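Local coordinates for protein glucokinase (Thermus thermophilus, PDB 3VOV) that phosphorylates glucose and probably other hexoses with ATP, as a zinc-binding hexokinase of the ROK family, at residues L113-L118 and A278-E283; L118-G123 and V240-G245; S126-T131 and K234-G239; L130-G135 and G245-N250. One frame throughout, in Å; residues are numbered along the deposited sequence.

Contact 1: L113-L118 and A278-E283; sequences LAEHHL and ARLGAE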
loop_
_atom_site.group_PDB
_atom_site.type_symbol
_atom_site.label_atom_id
_atom_site.label_comp_id
_atom_site.label_asym_id
_atom_site.label_seq_id
_atom_site.Cartn_x
_atom_site.Cartn_y
_atom_site.Cartn_z
ATOM N N LEU B 113 -1.385 -30.377 11.022
ATOM C CA LEU B 113 -0.907 -31.438 11.942
ATOM C C LEU B 113 -0.416 -32.674 11.177
ATOM O O LEU B 113 0.619 -33.247 11.486
ATOM C CB LEU B 113 -2.027 -31.813 12.950
ATOM C CG LEU B 113 -1.787 -32.715 14.168
ATOM C CD1 LEU B 113 -0.707 -32.098 15.087
ATOM C CD2 LEU B 113 -3.108 -32.997 14.957
ATOM N N ALA B 114 -1.166 -33.061 10.148
ATOM C CA ALA B 114 -0.862 -34.197 9.367
ATOM C C ALA B 114 0.435 -33.972 8.586
ATOM O O ALA B 114 1.327 -34.807 8.622
ATOM C CB ALA B 114 -2.055 -34.556 8.422
ATOM N N GLU B 115 0.563 -32.847 7.905
ATOM C CA GLU B 115 1.829 -32.567 7.190
ATOM C C GLU B 115 3.009 -32.502 8.141
ATOM O O GLU B 115 4.150 -32.883 7.789
ATOM C CB GLU B 115 1.734 -31.270 6.370
ATOM C CG GLU B 115 0.756 -31.377 5.218
ATOM C CD GLU B 115 1.261 -32.169 4.039
ATOM O OE1 GLU B 115 2.497 -32.418 3.928
ATOM O OE2 GLU B 115 0.386 -32.502 3.184
ATOM N N HIS B 116 2.758 -32.036 9.346
ATOM C CA HIS B 116 3.814 -32.002 10.358
ATOM C C HIS B 116 4.348 -33.367 10.794
ATOM O O HIS B 116 5.550 -33.564 10.840
ATOM C CB HIS B 116 3.319 -31.268 11.590
ATOM C CG HIS B 116 4.361 -31.099 12.640
ATOM N ND1 HIS B 116 5.195 -30.001 12.684
ATOM C CD2 HIS B 116 4.687 -31.872 13.710
ATOM C CE1 HIS B 116 6.011 -30.118 13.731
ATOM N NE2 HIS B 116 5.710 -31.234 14.378
ATOM N N HIS B 117 3.435 -34.260 11.176
ATOM C CA HIS B 117 3.755 -35.588 11.644
ATOM C C HIS B 117 4.021 -36.617 10.573
ATOM O O HIS B 117 4.847 -37.481 10.773
ATOM C CB HIS B 117 2.659 -36.088 12.591
ATOM C CG HIS B 117 2.636 -35.350 13.890
ATOM N ND1 HIS B 117 3.557 -35.575 14.888
ATOM C CD2 HIS B 117 1.850 -34.338 14.322
ATOM C CE1 HIS B 117 3.324 -34.750 15.895
ATOM N NE2 HIS B 117 2.288 -33.985 15.574
ATOM N N LEU B 118 3.339 -36.538 9.451
ATOM C CA LEU B 118 3.366 -37.583 8.405
ATOM C C LEU B 118 3.812 -37.096 7.010
ATOM O O LEU B 118 3.973 -37.888 6.107
ATOM C CB LEU B 118 1.926 -38.139 8.255
ATOM C CG LEU B 118 1.357 -39.218 9.219
ATOM C CD1 LEU B 118 2.073 -39.439 10.540
ATOM C CD2 LEU B 118 -0.193 -39.158 9.446
ATOM N N ALA B 278 3.091 -29.268 0.227
ATOM C CA ALA B 278 2.365 -30.296 1.018
ATOM C C ALA B 278 2.411 -31.640 0.289
ATOM O O ALA B 278 2.241 -31.664 -0.924
ATOM C CB ALA B 278 0.917 -29.875 1.276
ATOM N N ARG B 279 2.615 -32.726 1.043
ATOM C CA ARG B 279 2.757 -34.063 0.457
ATOM C C ARG B 279 1.527 -34.942 0.504
ATOM O O ARG B 279 1.460 -35.929 -0.257
ATOM C CB ARG B 279 3.918 -34.815 1.080
ATOM C CG ARG B 279 5.265 -34.380 0.491
ATOM C CD ARG B 279 6.430 -34.889 1.309
ATOM N NE ARG B 279 7.563 -33.976 1.161
ATOM C CZ ARG B 279 8.713 -34.057 1.828
ATOM N NH1 ARG B 279 8.929 -35.036 2.726
ATOM N NH2 ARG B 279 9.654 -33.142 1.590
ATOM N N LEU B 280 0.568 -34.626 1.389
ATOM C CA LEU B 280 -0.455 -35.644 1.704
ATOM C C LEU B 280 -1.712 -35.529 0.885
ATOM O O LEU B 280 -2.590 -36.365 1.012
ATOM C CB LEU B 280 -0.810 -35.648 3.191
ATOM C CG LEU B 280 0.365 -35.931 4.111
ATOM C CD1 LEU B 280 -0.015 -35.708 5.555
ATOM C CD2 LEU B 280 0.881 -37.361 3.920
ATOM N N GLY B 281 -1.833 -34.471 0.092
ATOM C CA GLY B 281 -2.986 -34.340 -0.784
ATOM C C GLY B 281 -4.335 -34.416 -0.068
ATOM O O GLY B 281 -4.541 -33.825 1.007
ATOM N N ALA B 282 -5.240 -35.193 -0.656
ATOM C CA ALA B 282 -6.674 -35.217 -0.269
ATOM C C ALA B 282 -6.936 -35.889 1.085
ATOM O O ALA B 282 -8.004 -35.744 1.684
ATOM C CB ALA B 282 -7.539 -35.911 -1.389
ATOM N N GLU B 283 -5.952 -36.605 1.584
ATOM C CA GLU B 283 -6.147 -37.321 2.825
ATOM C C GLU B 283 -5.648 -36.567 4.021
ATOM O O GLU B 283 -5.802 -37.051 5.146
ATOM C CB GLU B 283 -5.370 -38.633 2.793
ATOM C CG GLU B 283 -6.170 -39.755 2.304
ATOM C CD GLU B 283 -5.506 -41.071 2.578
ATOM O OE1 GLU B 283 -6.185 -42.082 2.339
ATOM O OE2 GLU B 283 -4.322 -41.089 3.016
#

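Contact 2: L118-G123 and V240-G245; sequences LGAAQG and VVVLGG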
loop_
_atom_site.group_PDB
_atom_site.type_symbol
_atom_site.label_atom_id
_atom_site.label_comp_id
_atom_site.label_asym_id
_atom_site.label_seq_id
_atom_site.Cartn_x
_atom_site.Cartn_y
_atom_site.Cartn_z
ATOM N N LEU B 118 3.339 -36.538 9.451
ATOM C CA LEU B 118 3.366 -37.583 8.405
ATOM C C LEU B 118 3.812 -37.096 7.010
ATOM O O LEU B 118 3.973 -37.888 6.107
ATOM C CB LEU B 118 1.926 -38.139 8.255
ATOM C CG LEU B 118 1.357 -39.218 9.219
ATOM C CD1 LEU B 118 2.073 -39.439 10.540
ATOM C CD2 LEU B 118 -0.193 -39.158 9.446
ATOM N N GLY B 119 3.949 -35.785 6.810
ATOM C CA GLY B 119 4.098 -35.242 5.463
ATOM C C GLY B 119 5.323 -34.354 5.329
ATOM O O GLY B 119 6.388 -34.656 5.880
ATOM N N ALA B 120 5.164 -33.242 4.621
ATOM C CA ALA B 120 6.317 -32.392 4.224
ATOM C C ALA B 120 7.193 -31.909 5.383
ATOM O O ALA B 120 8.368 -31.553 5.169
ATOM C CB ALA B 120 5.827 -31.185 3.396
ATOM N N ALA B 121 6.642 -31.840 6.594
ATOM C CA ALA B 121 7.407 -31.325 7.726
ATOM C C ALA B 121 7.782 -32.415 8.743
ATOM O O ALA B 121 8.200 -32.115 9.866
ATOM C CB ALA B 121 6.674 -30.149 8.414
ATOM N N GLN B 122 7.621 -33.679 8.358
ATOM C CA GLN B 122 7.993 -34.774 9.252
ATOM C C GLN B 122 9.472 -34.601 9.635
ATOM O O GLN B 122 10.336 -34.357 8.769
ATOM C CB GLN B 122 7.728 -36.130 8.593
ATOM C CG GLN B 122 7.871 -37.275 9.567
ATOM C CD GLN B 122 7.490 -38.642 8.977
ATOM O OE1 GLN B 122 7.297 -38.807 7.767
ATOM N NE2 GLN B 122 7.350 -39.626 9.863
ATOM N N GLY B 123 9.732 -34.660 10.935
ATOM C CA GLY B 123 11.078 -34.490 11.507
ATOM C C GLY B 123 11.192 -33.189 12.287
ATOM O O GLY B 123 11.996 -33.096 13.202
ATOM N N VAL B 240 9.923 -25.463 9.364
ATOM C CA VAL B 240 9.640 -25.573 7.932
ATOM C C VAL B 240 8.309 -24.866 7.693
ATOM O O VAL B 240 7.424 -24.844 8.570
ATOM C CB VAL B 240 9.565 -27.101 7.514
ATOM C CG1 VAL B 240 8.802 -27.345 6.248
ATOM C CG2 VAL B 240 11.003 -27.689 7.365
ATOM N N VAL B 241 8.172 -24.317 6.492
ATOM C CA VAL B 241 6.900 -23.803 6.004
ATOM C C VAL B 241 6.345 -24.770 4.957
ATOM O O VAL B 241 7.056 -25.157 3.998
ATOM C CB VAL B 241 7.080 -22.397 5.415
ATOM C CG1 VAL B 241 5.765 -21.896 4.804
ATOM C CG2 VAL B 241 7.594 -21.454 6.510
ATOM N N VAL B 242 5.083 -25.159 5.109
ATOM C CA VAL B 242 4.465 -26.094 4.150
ATOM C C VAL B 242 3.331 -25.386 3.417
ATOM O O VAL B 242 2.495 -24.737 4.061
ATOM C CB VAL B 242 3.893 -27.360 4.875
ATOM C CG1 VAL B 242 3.272 -28.384 3.854
ATOM C CG2 VAL B 242 4.966 -28.048 5.707
ATOM N N LEU B 243 3.315 -25.492 2.086
ATOM C CA LEU B 243 2.256 -24.882 1.286
ATOM C C LEU B 243 1.473 -25.946 0.532
ATOM O O LEU B 243 2.038 -26.735 -0.241
ATOM C CB LEU B 243 2.834 -23.851 0.288
ATOM C CG LEU B 243 1.871 -23.113 -0.654
ATOM C CD1 LEU B 243 0.901 -22.247 0.136
ATOM C CD2 LEU B 243 2.651 -22.232 -1.656
ATOM N N GLY B 244 0.163 -25.958 0.757
ATOM C CA GLY B 244 -0.717 -26.881 0.053
ATOM C C GLY B 244 -1.947 -26.192 -0.496
ATOM O O GLY B 244 -1.968 -24.967 -0.714
ATOM N N GLY B 245 -2.967 -27.007 -0.708
ATOM C CA GLY B 245 -4.217 -26.600 -1.310
ATOM C C GLY B 245 -4.218 -26.709 -2.818
ATOM O O GLY B 245 -3.211 -26.457 -3.450
#

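Contact 3: S126-T131 and K234-G239; sequences SSLYLT and KAFDPG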
loop_
_atom_site.group_PDB
_atom_site.type_symbol
_atom_site.label_atom_id
_atom_site.label_comp_id
_atom_site.label_asym_id
_atom_site.label_seq_id
_atom_site.Cartn_x
_atom_site.Cartn_y
_atom_site.Cartn_z
ATOM N N SER B 126 8.460 -27.749 14.967
ATOM C CA SER B 126 7.426 -26.757 14.689
ATOM C C SER B 126 7.317 -26.610 13.185
ATOM O O SER B 126 8.303 -26.801 12.441
ATOM C CB SER B 126 7.698 -25.403 15.393
ATOM O OG SER B 126 8.781 -24.673 14.785
ATOM N N SER B 127 6.112 -26.317 12.720
ATOM C CA SER B 127 5.939 -25.982 11.331
ATOM C C SER B 127 4.749 -25.036 11.152
ATOM O O SER B 127 3.934 -24.810 12.062
ATOM C CB SER B 127 5.810 -27.245 10.453
ATOM O OG SER B 127 4.674 -27.998 10.838
ATOM N N LEU B 128 4.648 -24.512 9.944
ATOM C CA LEU B 128 3.629 -23.555 9.622
ATOM C C LEU B 128 3.083 -24.006 8.287
ATOM O O LEU B 128 3.842 -24.286 7.369
ATOM C CB LEU B 128 4.336 -22.216 9.512
ATOM C CG LEU B 128 3.763 -20.881 9.128
ATOM C CD1 LEU B 128 2.872 -21.013 7.948
ATOM C CD2 LEU B 128 3.136 -20.143 10.314
ATOM N N TYR B 129 1.768 -24.108 8.196
ATOM C CA TYR B 129 1.115 -24.637 7.009
ATOM C C TYR B 129 0.086 -23.650 6.462
ATOM O O TYR B 129 -0.692 -23.076 7.227
ATOM C CB TYR B 129 0.411 -25.925 7.406
ATOM C CG TYR B 129 -0.475 -26.532 6.350
ATOM C CD1 TYR B 129 0.069 -27.285 5.342
ATOM C CD2 TYR B 129 -1.865 -26.391 6.401
ATOM C CE1 TYR B 129 -0.729 -27.874 4.362
ATOM C CE2 TYR B 129 -2.687 -26.984 5.439
ATOM C CZ TYR B 129 -2.091 -27.737 4.417
ATOM O OH TYR B 129 -2.847 -28.367 3.452
ATOM N N LEU B 130 0.085 -23.465 5.148
ATOM C CA LEU B 130 -0.907 -22.599 4.491
ATOM C C LEU B 130 -1.538 -23.374 3.388
ATOM O O LEU B 130 -0.851 -24.108 2.682
ATOM C CB LEU B 130 -0.215 -21.368 3.892
ATOM C CG LEU B 130 -1.157 -20.216 3.496
ATOM C CD1 LEU B 130 -1.539 -19.446 4.745
ATOM C CD2 LEU B 130 -0.470 -19.283 2.451
ATOM N N THR B 131 -2.854 -23.290 3.282
ATOM C CA THR B 131 -3.537 -23.947 2.174
ATOM C C THR B 131 -4.246 -22.906 1.345
ATOM O O THR B 131 -5.085 -22.160 1.861
ATOM C CB THR B 131 -4.528 -25.076 2.658
ATOM O OG1 THR B 131 -5.359 -25.490 1.570
ATOM C CG2 THR B 131 -5.367 -24.603 3.811
ATOM N N LYS B 234 8.575 -14.360 10.777
ATOM C CA LYS B 234 9.078 -13.446 11.813
ATOM C C LYS B 234 8.306 -13.673 13.124
ATOM O O LYS B 234 8.820 -13.475 14.224
ATOM C CB LYS B 234 8.880 -11.967 11.394
ATOM C CG LYS B 234 9.307 -11.605 9.957
ATOM C CD LYS B 234 10.758 -11.844 9.717
ATOM C CE LYS B 234 11.168 -11.210 8.372
ATOM N NZ LYS B 234 10.264 -11.534 7.202
ATOM N N ALA B 235 7.034 -14.024 13.011
ATOM C CA ALA B 235 6.267 -14.206 14.211
ATOM C C ALA B 235 6.590 -15.588 14.818
ATOM O O ALA B 235 6.793 -15.687 16.030
ATOM C CB ALA B 235 4.793 -14.071 13.903
ATOM N N PHE B 236 6.666 -16.636 13.978
ATOM C CA PHE B 236 6.732 -18.002 14.483
ATOM C C PHE B 236 8.094 -18.687 14.414
ATOM O O PHE B 236 8.342 -19.569 15.237
ATOM C CB PHE B 236 5.695 -18.892 13.765
ATOM C CG PHE B 236 4.280 -18.544 14.069
ATOM C CD1 PHE B 236 3.672 -18.990 15.246
ATOM C CD2 PHE B 236 3.519 -17.788 13.161
ATOM C CE1 PHE B 236 2.334 -18.687 15.524
ATOM C CE2 PHE B 236 2.181 -17.475 13.440
ATOM C CZ PHE B 236 1.591 -17.914 14.623
ATOM N N ASP B 237 8.938 -18.332 13.422
ATOM C CA ASP B 237 10.268 -18.948 13.215
ATOM C C ASP B 237 10.122 -20.480 13.204
ATOM O O ASP B 237 10.739 -21.172 14.023
ATOM C CB ASP B 237 11.285 -18.485 14.291
ATOM C CG ASP B 237 12.724 -18.993 14.029
ATOM O OD1 ASP B 237 13.062 -19.350 12.875
ATOM O OD2 ASP B 237 13.517 -19.007 14.992
ATOM N N PRO B 238 9.280 -21.009 12.288
ATOM C CA PRO B 238 8.965 -22.432 12.289
ATOM C C PRO B 238 10.112 -23.235 11.680
ATOM O O PRO B 238 10.902 -22.687 10.913
ATOM C CB PRO B 238 7.747 -22.495 11.362
ATOM C CG PRO B 238 8.017 -21.391 10.350
ATOM C CD PRO B 238 8.589 -20.286 11.193
ATOM N N GLY B 239 10.208 -24.516 12.003
ATOM C CA GLY B 239 11.225 -25.388 11.403
ATOM C C GLY B 239 11.142 -25.315 9.878
ATOM O O GLY B 239 12.138 -25.081 9.198
HETATM O O HOH W 1 8.208 -22.205 16.127
#

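Contact 4: L130-G135 and G245-N250; sequences LTVSTG and GGVALN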
loop_
_atom_site.group_PDB
_atom_site.type_symbol
_atom_site.label_atom_id
_atom_site.label_comp_id
_atom_site.label_asym_id
_atom_site.label_seq_id
_atom_site.Cartn_x
_atom_site.Cartn_y
_atom_site.Cartn_z
ATOM N N LEU B 130 0.085 -23.465 5.148
ATOM C CA LEU B 130 -0.907 -22.599 4.491
ATOM C C LEU B 130 -1.538 -23.374 3.388
ATOM O O LEU B 130 -0.851 -24.108 2.682
ATOM C CB LEU B 130 -0.215 -21.368 3.892
ATOM C CG LEU B 130 -1.157 -20.216 3.496
ATOM C CD1 LEU B 130 -1.539 -19.446 4.745
ATOM C CD2 LEU B 130 -0.470 -19.283 2.451
ATOM N N THR B 131 -2.854 -23.290 3.282
ATOM C CA THR B 131 -3.537 -23.947 2.174
ATOM C C THR B 131 -4.246 -22.906 1.345
ATOM O O THR B 131 -5.085 -22.160 1.861
ATOM C CB THR B 131 -4.528 -25.076 2.658
ATOM O OG1 THR B 131 -5.359 -25.490 1.570
ATOM C CG2 THR B 131 -5.367 -24.603 3.811
ATOM N N VAL B 132 -3.903 -22.868 0.054
ATOM C CA VAL B 132 -4.578 -21.994 -0.907
ATOM C C VAL B 132 -5.541 -22.824 -1.751
ATOM O O VAL B 132 -5.144 -23.657 -2.548
ATOM C CB VAL B 132 -3.529 -21.236 -1.813
ATOM C CG1 VAL B 132 -4.202 -20.198 -2.727
ATOM C CG2 VAL B 132 -2.509 -20.548 -0.928
ATOM N N SER B 133 -6.818 -22.589 -1.540
ATOM C CA SER B 133 -7.872 -23.235 -2.283
ATOM C C SER B 133 -8.888 -22.140 -2.629
ATOM O O SER B 133 -8.526 -21.042 -3.048
ATOM C CB SER B 133 -8.526 -24.302 -1.375
ATOM O OG SER B 133 -9.527 -25.017 -2.062
ATOM N N THR B 134 -10.165 -22.453 -2.474
ATOM C CA THR B 134 -11.236 -21.510 -2.655
ATOM C C THR B 134 -11.004 -20.288 -1.739
ATOM O O THR B 134 -11.115 -19.145 -2.186
ATOM C CB THR B 134 -12.593 -22.204 -2.326
ATOM O OG1 THR B 134 -12.940 -23.084 -3.416
ATOM C CG2 THR B 134 -13.655 -21.184 -2.255
ATOM N N GLY B 135 -10.702 -20.577 -0.460
ATOM C CA GLY B 135 -10.252 -19.612 0.537
ATOM C C GLY B 135 -8.768 -19.835 0.855
ATOM O O GLY B 135 -8.129 -20.712 0.263
ATOM N N GLY B 245 -2.967 -27.007 -0.708
ATOM C CA GLY B 245 -4.217 -26.600 -1.310
ATOM C C GLY B 245 -4.218 -26.709 -2.818
ATOM O O GLY B 245 -3.211 -26.457 -3.450
ATOM N N GLY B 246 -5.390 -26.936 -3.407
ATOM C CA GLY B 246 -5.458 -27.241 -4.831
ATOM C C GLY B 246 -5.095 -26.097 -5.743
ATOM O O GLY B 246 -4.593 -26.318 -6.859
ATOM N N VAL B 247 -5.346 -24.865 -5.292
ATOM C CA VAL B 247 -5.055 -23.725 -6.126
ATOM C C VAL B 247 -3.541 -23.504 -6.211
ATOM O O VAL B 247 -3.018 -23.264 -7.308
ATOM C CB VAL B 247 -5.841 -22.463 -5.657
ATOM C CG1 VAL B 247 -5.358 -21.263 -6.350
ATOM C CG2 VAL B 247 -7.340 -22.654 -5.919
ATOM N N ALA B 248 -2.831 -23.585 -5.084
ATOM C CA ALA B 248 -1.383 -23.390 -5.130
ATOM C C ALA B 248 -0.680 -24.596 -5.805
ATOM O O ALA B 248 0.180 -24.433 -6.665
ATOM C CB ALA B 248 -0.850 -23.190 -3.763
ATOM N N LEU B 249 -1.043 -25.803 -5.411
ATOM C CA LEU B 249 -0.342 -26.991 -5.931
ATOM C C LEU B 249 -0.542 -27.231 -7.444
ATOM O O LEU B 249 0.366 -27.707 -8.104
ATOM C CB LEU B 249 -0.712 -28.253 -5.126
ATOM C CG LEU B 249 -0.410 -28.216 -3.612
ATOM C CD1 LEU B 249 -1.020 -29.408 -2.923
ATOM C CD2 LEU B 249 1.062 -28.216 -3.357
ATOM N N ASN B 250 -1.698 -26.875 -7.993
ATOM C CA ASN B 250 -1.934 -27.087 -9.419
ATOM C C ASN B 250 -1.758 -25.848 -10.285
ATOM O O ASN B 250 -2.040 -25.875 -11.474
ATOM C CB ASN B 250 -3.303 -27.739 -9.630
ATOM C CG ASN B 250 -3.384 -29.110 -8.975
ATOM O OD1 ASN B 250 -2.544 -29.979 -9.231
ATOM N ND2 ASN B 250 -4.358 -29.296 -8.104
#

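Contact 1: L113-L118 and A278-E283
Glu-115 carries this contact from the last turns of helix 107-118. Its CB leaves the helix with CG anti to the carbonyl carbon (chi1 -67°). Glu-115 CG packs against the ring of Tyr-129 in strand 127-132. The chain then bends at chi2 (-76°), which brings the carboxylate to the loop 278-283. Glu-115 CD lies 3.6 Å from Ala-278 CB. Across the contact each oxygen accepts one backbone N-H through its syn lone pair. Glu-115 OE1 accepts from Arg-279 N at 2.9 Å, almost straight at 171°. Glu-115 OE2 accepts from Leu-280 N at 2.8 Å. From beyond the two segments, Ala-120 N also donates to Glu-115 OE1, so three backbone N-H groups grip the buried carboxylate and fix its rotation. They would probably favour the ionised form.

Leu-280 covers the side of this group. Leu-280 CB is 3.4 Å from Glu-115 OE2. Leu-280 CD1 rests 3.7 Å from Ala-114 CB and 4.1 Å from Leu-118 CB.

Ala-114 also touches Leu-287 of helix 284-299. The contact joins the last turns of helix 107-118 to the loop before helix 284-299, a place consistent with the junction of the two lobes in the actin-like ATPase fold of ROK kinases.

Contact 2: L118-G123 and V240-G245
The loop 118-123 forms a type I beta turn from Gly-119 to Gln-122. It packs on strand 240-244 of a mixed sheet in the actin-like ATPase fold. The turn is closed by its own backbone bond, Gln-122 N to Gly-119 O at 2.9 Å. Ala-120 and Ala-121 are the two middle residues, and both point their methyl groups at the strand.

The contact across the two segments is apolar, with no hydrogen bond between them. Val-240 and Val-242 face the turn, while Val-241 between them points away, to the other side of the sheet. The small alanine methyls let the turn backbone come close: the CA atoms of Ala-121 and Val-240 are 6.2 Å apart.

The carbonyl of Ala-120 finds a partner beyond the strand segment: Ala-120 O accepts from Arg-276 NH2. The strand is held edge to edge by backbone bonds to Leu-128 in the neighbouring strand.

Val-242 meets both alanines because its two branches each face one methyl group of the turn. Val-242 CG1 is anti to the backbone N (chi1 -178°) and lies 3.8 Å from Ala-120 CB. Val-242 CG2 is anti to the carbonyl carbon and lies 3.8 Å from Ala-121 CB. Ala-121 CB also reaches Val-240 CG1, at 4.1 Å.

Contact 3: S126-T131 and K234-G239
Ser-126 holds the chain at Gly-239 with two acceptors. Gly-239 N gives a hydrogen bond to Ser-126 OG at 3.1 Å and a weak, strongly bent one to Ser-126 O at 3.0 Å. OG sits in the crowded position between N and the carbonyl carbon (chi1 73°), which puts it on the same side as Ser-126 O, so both face the one N-H. Beside it runs an apolar patch. Leu-128 CB lies 3.9 Å from Pro-238 CG on the proline ring. Leu-128 CD2 goes further, to 3.7 Å from Phe-236 CD2, and the two side chains cross at about a right angle.

A water forms the next shell. The water's oxygen is 2.9 Å from Ser-126 OG and donates to Phe-236 O at 2.8 Å, so it ties the end of helix 212-236 to the serine. Asp-237 then leaves the helix with positive phi (50°) and turns the chain into Pro-238. Its carboxylate binds Arg-151 and Gln-153 N of a second subunit, and Phe-236 meets its counterpart Phe-236 there.

The contact thus lies at a subunit interface. It fixes the link by which helix 212-236 passes into strand 240-244, the parallel neighbour of strand 127-132 in a mixed sheet typical of the actin-like ATPase fold.

Contact 4: L130-G135 and G245-N250
Val-132 has CG1 anti to the backbone N (chi1 -174°), and Val-247 has its own CG1 in the same position (chi1 170°). Val-132 CG1 meets Val-247 CG1 at 3.9 Å, and the side chains cross at about a right angle. Val-247 CG2 goes instead to Ser-133 O, at 3.5 Å. Ala-248 CB closes on Val-132 CB at 3.8 Å.

Val-132 O accepts from Val-247 N at 3.0 Å, in the carbonyl plane, and weakly from Ala-248 N at 3.4 Å. The start of helix 246-249 thus has an acceptor from strand 127-132 for two of its first N-H groups.

Gly-245, at the N-cap position, lies tight against the strand. Gly-245 CA is 3.3 Å from Thr-131 OG1 and makes a C-H...O contact with Val-132 O. A CB would clash with both oxygens, and at its positive phi (89°) Gly-245 would also set one against the preceding carbonyl.

Such glycine-containing turns after neighbouring strands are consistent with the phosphate and adenosine loops of actin-like ATPases.

The short helix directly follows strand 240-244, the parallel neighbour of strand 127-132. Ala-248 and Val-132 both touch Leu-243 of that strand. Val-247 reaches Leu-186 of helix 183-194, and Ala-248 reaches Tyr-255 of helix 253-265.

From the N terminus, helix 107-118 is the first part to take part and opens contact 1, whose loop closes last, at 278-283. The other three contacts all fall within that span. The turn after the helix starts contact 2, which closes at strand 240-244. Contact 3 lies within that loop: it begins at strand 127-132 and ends at the link just before strand 240-244. Contact 4 begins later on strand 127-132 and ends beyond 240-244, so it crosses contact 2 and shares Gly-245 with it. Contacts 3 and 4 share Leu-130 and Thr-131. Contacts 1 and 2 share Leu-118. Together they tie helix 107-118 and helices 212-236 and 246-249 to one mixed sheet.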